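Local structure of endonuclease and methylase LlaGI (Lactococcus lactis, 5FFJ) at residues D898-S903 with V920-Y925. The protein is a Type ISP restriction-modification enzyme that recognises a specific DNA sequence, and probably methylates adenine in it and uses a helicase-like ATPase to couple recognition to cleavage. Residues are numbered along the deposited sequence; the frame is centred on the assembly and turned at random.
Sequences DSYVLS and VSNGSY. With nucleotides of chain B.
In the Rossmann-like fold of the adenine-specific DNA methylase domain, the first turn of helix 899-910 packs against the end of strand 915-922 and the turn after it. The Y900 ring fills the interface.

Packing comes first. CB of N922 lies over one face of the Y900 ring, a CH-pi contact 3.7 Å from the centroid and 16° off the normal. CG2 of V901 lies on the opposite face, toward the rim. CD2 of Y925 meets Y900 CE1 at the ring edge, 3.5 Å away, and the two tyrosines cross obliquely.

Capping and turn bonds hold each segment locally. D898 is the N-cap: OD1 accepts from Y900 N at 3.2 Å, and also from the backbone N of S858. N922 forms an Asx turn, its OD1 accepting from S924 N at 3.0 Å.

The polar ends of N922 and S924 reach the DNA. Y900 OH stands behind S924, giving its OG a weak hydrogen bond (2.7 Å). An alanine at Y900 removes the ring against N922 CB and the hydroxyl bonded to S924, and would probably leave these two DNA-contacting side chains less well positioned. S924 OG in turn gives a weak hydrogen bond to OP1 of DC10 of chain B. The side chain of N922, with CG anti to its backbone N (chi1 -171°), brings ND2 to the same OP1: the two atoms are 2.6 Å apart, a weak bond with an N-H...O angle of 118°.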
loop_
_atom_site.group_PDB
_atom_site.type_symbol
_atom_site.label_atom_id
_atom_site.label_comp_id
_atom_site.label_asym_id
_atom_site.label_seq_id
_atom_site.Cartn_x
_atom_site.Cartn_y
_atom_site.Cartn_z
ATOM N N ASP A 898 -3.779 17.496 -6.895
ATOM C CA ASP A 898 -2.926 16.323 -6.753
ATOM C C ASP A 898 -1.563 16.779 -6.251
ATOM O O ASP A 898 -1.070 17.833 -6.654
ATOM C CB ASP A 898 -2.797 15.575 -8.084
ATOM C CG ASP A 898 -2.110 14.223 -7.944
ATOM O OD1 ASP A 898 -1.142 14.106 -7.163
ATOM O OD2 ASP A 898 -2.542 13.272 -8.628
ATOM N N SER A 899 -0.961 15.979 -5.375
ATOM C CA SER A 899 0.311 16.327 -4.744
ATOM C C SER A 899 1.385 16.727 -5.751
ATOM O O SER A 899 2.199 17.608 -5.479
ATOM C CB SER A 899 0.818 15.153 -3.903
ATOM O OG SER A 899 -0.072 14.865 -2.839
ATOM N N TYR A 900 1.388 16.083 -6.913
ATOM C CA TYR A 900 2.412 16.356 -7.914
ATOM C C TYR A 900 2.158 17.706 -8.579
ATOM O O TYR A 900 3.087 18.354 -9.054
ATOM C CB TYR A 900 2.466 15.229 -8.955
ATOM C CG TYR A 900 1.603 15.435 -10.181
ATOM C CD1 TYR A 900 2.092 16.116 -11.290
ATOM C CD2 TYR A 900 0.312 14.925 -10.243
ATOM C CE1 TYR A 900 1.316 16.300 -12.415
ATOM C CE2 TYR A 900 -0.473 15.104 -11.368
ATOM C CZ TYR A 900 0.036 15.791 -12.451
ATOM O OH TYR A 900 -0.733 15.975 -13.577
ATOM N N VAL A 901 0.898 18.129 -8.602
ATOM C CA VAL A 901 0.544 19.439 -9.143
ATOM C C VAL A 901 0.815 20.515 -8.096
ATOM O O VAL A 901 1.165 21.647 -8.430
ATOM C CB VAL A 901 -0.930 19.500 -9.579
ATOM C CG1 VAL A 901 -1.214 20.805 -10.309
ATOM C CG2 VAL A 901 -1.266 18.319 -10.473
ATOM N N LEU A 902 0.644 20.155 -6.827
ATOM C CA LEU A 902 1.028 21.032 -5.728
ATOM C C LEU A 902 2.536 21.253 -5.747
ATOM O O LEU A 902 3.015 22.367 -5.534
ATOM C CB LEU A 902 0.604 20.441 -4.382
ATOM C CG LEU A 902 -0.889 20.201 -4.153
ATOM C CD1 LEU A 902 -1.124 19.590 -2.776
ATOM C CD2 LEU A 902 -1.681 21.486 -4.309
ATOM N N SER A 903 3.279 20.180 -6.005
ATOM C CA SER A 903 4.735 20.237 -6.034
ATOM C C SER A 903 5.238 21.187 -7.116
ATOM O O SER A 903 6.173 21.954 -6.890
ATOM C CB SER A 903 5.317 18.842 -6.259
ATOM O OG SER A 903 4.996 17.977 -5.184
ATOM N N VAL A 920 10.436 14.030 -12.213
ATOM C CA VAL A 920 9.723 12.876 -12.738
ATOM C C VAL A 920 8.368 12.883 -12.041
ATOM O O VAL A 920 8.295 12.900 -10.811
ATOM C CB VAL A 920 10.472 11.538 -12.501
ATOM C CG1 VAL A 920 10.803 11.330 -11.023
ATOM C CG2 VAL A 920 9.653 10.371 -13.035
ATOM N N SER A 921 7.296 12.899 -12.826
ATOM C CA SER A 921 5.964 13.115 -12.275
ATOM C C SER A 921 4.890 12.346 -13.023
ATOM O O SER A 921 5.152 11.719 -14.051
ATOM C CB SER A 921 5.628 14.607 -12.303
ATOM O OG SER A 921 5.745 15.120 -13.621
ATOM N N ASN A 922 3.675 12.398 -12.489
ATOM C CA ASN A 922 2.504 11.942 -13.216
ATOM C C ASN A 922 2.369 12.786 -14.479
ATOM O O ASN A 922 2.320 14.013 -14.406
ATOM C CB ASN A 922 1.251 12.049 -12.344
ATOM C CG ASN A 922 0.040 11.381 -12.967
ATOM O OD1 ASN A 922 -0.017 11.165 -14.179
ATOM N ND2 ASN A 922 -0.942 11.053 -12.136
ATOM N N GLY A 923 2.322 12.130 -15.633
ATOM C CA GLY A 923 2.308 12.825 -16.909
ATOM C C GLY A 923 0.913 13.106 -17.436
ATOM O O GLY A 923 0.745 13.438 -18.609
ATOM N N SER A 924 -0.089 12.976 -16.571
ATOM C CA SER A 924 -1.481 13.177 -16.967
ATOM C C SER A 924 -1.709 14.558 -17.571
ATOM O O SER A 924 -2.408 14.697 -18.574
ATOM C CB SER A 924 -2.411 12.987 -15.765
ATOM O OG SER A 924 -2.164 13.964 -14.769
ATOM N N TYR A 925 -1.100 15.571 -16.964
ATOM C CA TYR A 925 -1.355 16.959 -17.333
ATOM C C TYR A 925 -1.014 17.275 -18.788
ATOM O O TYR A 925 -1.457 18.295 -19.316
ATOM C CB TYR A 925 -0.569 17.897 -16.419
ATOM C CG TYR A 925 0.922 17.816 -16.621
ATOM C CD1 TYR A 925 1.552 18.599 -17.577
ATOM C CD2 TYR A 925 1.697 16.955 -15.859
ATOM C CE1 TYR A 925 2.909 18.527 -17.770
ATOM C CE2 TYR A 925 3.057 16.878 -16.044
ATOM C CZ TYR A 925 3.657 17.665 -17.001
ATOM O OH TYR A 925 5.011 17.590 -17.188
ATOM P P DC B 10 -4.353 10.721 -13.095
ATOM O OP1 DC B 10 -3.284 11.743 -13.005
ATOM O OP2 DC B 10 -4.527 9.977 -14.366
ATOM O "O5'" DC B 10 -4.188 9.657 -11.911
ATOM C "C5'" DC B 10 -4.031 10.113 -10.573
ATOM C "C4'" DC B 10 -4.918 9.333 -9.615
ATOM O "O4'" DC B 10 -6.228 9.119 -10.218
ATOM C "C3'" DC B 10 -4.391 7.944 -9.238
ATOM O "O3'" DC B 10 -4.387 7.773 -7.820
ATOM C "C2'" DC B 10 -5.350 6.986 -9.936
ATOM C "C1'" DC B 10 -6.636 7.789 -9.990
ATOM N N1 DC B 10 -7.568 7.364 -11.087
ATOM C C2 DC B 10 -8.765 6.695 -10.786
ATOM O O2 DC B 10 -9.054 6.463 -9.605
ATOM N N3 DC B 10 -9.580 6.322 -11.807
ATOM C C4 DC B 10 -9.234 6.590 -13.070
ATOM N N4 DC B 10 -10.063 6.205 -14.046
ATOM C C5 DC B 10 -8.024 7.263 -13.387
ATOM C C6 DC B 10 -7.230 7.626 -12.378
#